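Local structure of modulator of the activity of Ets CG15085-PA (Drosophila melanogaster, 1SV0) at residues 74-77 / 78-82. The protein probably relieves transcriptional repression by the Ets-family protein Yan, its SAM domain binding that of Yan and favouring depolymerization. Sequence-based numbering, arbitrary orientation.
Sequences VRLA and RAMSR. Unlike the reference sequence in segment 78-82: S81 (reference Ala), R82 (reference Leu).
R78 folds back along the last turns of its helix to meet V74, the terminal NH2 of its guanidinium lying 3.9 Å from V74 CG1. Chi1 of 74° sets R78 CG between the backbone N and the carbonyl carbon, close over the preceding turn and 3.3 Å from R75 O; the chain then bends at chi3, bringing the guanidinium toward the valine. On another side of the helix, L76 CD1 packs against M80 CG at 4.1 Å, and M80 CE also approaches that methyl. Three successive i to i+4 backbone bonds run beneath these contacts: R78 N to V74 O (3.2 Å) and M80 N to L76 O (2.9 Å), which link the same two pairs, and between them A79 N to R75 O (3.2 Å). Past M80, S81 centres an inverse gamma turn, with R82 N bonded to M80 O at 2.7 Å. The guanidinium of R75 is held by salt bridges to D71 and D5. The contact lies in the C-terminal part of helix 65-80, the long last helix of the SAM domain; R75 and A79 rest on P11, and M80 touches R12, in the N-terminal segment leading to helix 16-30.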
loop_
_atom_site.group_PDB
_atom_site.type_symbol
_atom_site.label_atom_id
_atom_site.label_comp_id
_atom_site.label_asym_id
_atom_site.label_seq_id
_atom_site.Cartn_x
_atom_site.Cartn_y
_atom_site.Cartn_z
ATOM N N VAL C 74 -2.773 -4.697 -15.882
ATOM C CA VAL C 74 -2.625 -4.410 -17.302
ATOM C C VAL C 74 -1.798 -3.141 -17.479
ATOM O O VAL C 74 -0.870 -3.101 -18.290
ATOM C CB VAL C 74 -3.994 -4.199 -17.979
ATOM C CG1 VAL C 74 -3.796 -3.762 -19.425
ATOM C CG2 VAL C 74 -4.811 -5.483 -17.912
ATOM N N ARG C 75 -2.140 -2.106 -16.715
ATOM C CA ARG C 75 -1.420 -0.843 -16.788
ATOM C C ARG C 75 0.043 -1.037 -16.397
ATOM O O ARG C 75 0.947 -0.522 -17.060
ATOM C CB ARG C 75 -2.075 0.201 -15.875
ATOM C CG ARG C 75 -3.389 0.759 -16.409
ATOM C CD ARG C 75 -4.084 1.634 -15.375
ATOM N NE ARG C 75 -5.365 2.145 -15.853
ATOM C CZ ARG C 75 -5.540 3.319 -16.455
ATOM N NH1 ARG C 75 -4.511 4.132 -16.665
ATOM N NH2 ARG C 75 -6.755 3.684 -16.847
ATOM N N LEU C 76 0.274 -1.790 -15.327
ATOM C CA LEU C 76 1.630 -2.040 -14.864
ATOM C C LEU C 76 2.417 -2.849 -15.901
ATOM O O LEU C 76 3.562 -2.525 -16.218
ATOM C CB LEU C 76 1.599 -2.789 -13.530
ATOM C CG LEU C 76 2.954 -3.151 -12.907
ATOM C CD1 LEU C 76 3.773 -1.890 -12.660
ATOM C CD2 LEU C 76 2.723 -3.900 -11.601
ATOM N N ALA C 77 1.792 -3.891 -16.431
ATOM C CA ALA C 77 2.443 -4.740 -17.426
ATOM C C ALA C 77 2.991 -3.926 -18.589
ATOM O O ALA C 77 4.191 -3.964 -18.859
ATOM C CB ALA C 77 1.467 -5.798 -17.939
ATOM N N ARG C 78 2.126 -3.175 -19.266
ATOM C CA ARG C 78 2.579 -2.384 -20.405
ATOM C C ARG C 78 3.653 -1.381 -20.001
ATOM O O ARG C 78 4.554 -1.083 -20.783
ATOM C CB ARG C 78 1.408 -1.659 -21.082
ATOM C CG ARG C 78 0.855 -0.470 -20.322
ATOM C CD ARG C 78 -0.085 0.378 -21.188
ATOM N NE ARG C 78 -1.371 -0.262 -21.476
ATOM C CZ ARG C 78 -1.576 -1.180 -22.419
ATOM N NH1 ARG C 78 -0.578 -1.588 -23.192
ATOM N NH2 ARG C 78 -2.789 -1.690 -22.590
ATOM N N ALA C 79 3.569 -0.868 -18.779
ATOM C CA ALA C 79 4.559 0.092 -18.302
ATOM C C ALA C 79 5.941 -0.552 -18.185
ATOM O O ALA C 79 6.939 0.017 -18.635
ATOM C CB ALA C 79 4.137 0.657 -16.957
ATOM N N MET C 80 6.003 -1.738 -17.589
ATOM C CA MET C 80 7.281 -2.418 -17.423
ATOM C C MET C 80 7.982 -2.657 -18.767
ATOM O O MET C 80 9.171 -2.978 -18.811
ATOM C CB MET C 80 7.080 -3.729 -16.659
ATOM C CG MET C 80 6.363 -3.531 -15.333
ATOM S SD MET C 80 6.761 -4.784 -14.103
ATOM C CE MET C 80 7.515 -3.769 -12.827
ATOM N N SER C 81 7.250 -2.478 -19.862
ATOM C CA SER C 81 7.840 -2.651 -21.183
ATOM C C SER C 81 8.728 -1.446 -21.581
ATOM O O SER C 81 8.632 -0.941 -22.710
ATOM C CB SER C 81 6.732 -2.904 -22.220
ATOM O OG SER C 81 6.205 -4.220 -22.095
ATOM N N ARG C 82 9.610 -1.033 -20.644
ATOM C CA ARG C 82 10.585 0.099 -20.744
ATOM C C ARG C 82 12.086 -0.244 -20.914
ATOM O O ARG C 82 12.651 -1.159 -20.329
ATOM C CB ARG C 82 10.524 0.947 -19.484
ATOM C CG ARG C 82 11.082 0.140 -18.310
ATOM C CD ARG C 82 11.236 0.914 -17.010
ATOM N NE ARG C 82 11.748 0.085 -15.913
ATOM C CZ ARG C 82 11.220 -1.079 -15.544
ATOM N NH1 ARG C 82 10.163 -1.557 -16.183
ATOM N NH2 ARG C 82 11.746 -1.768 -14.537
#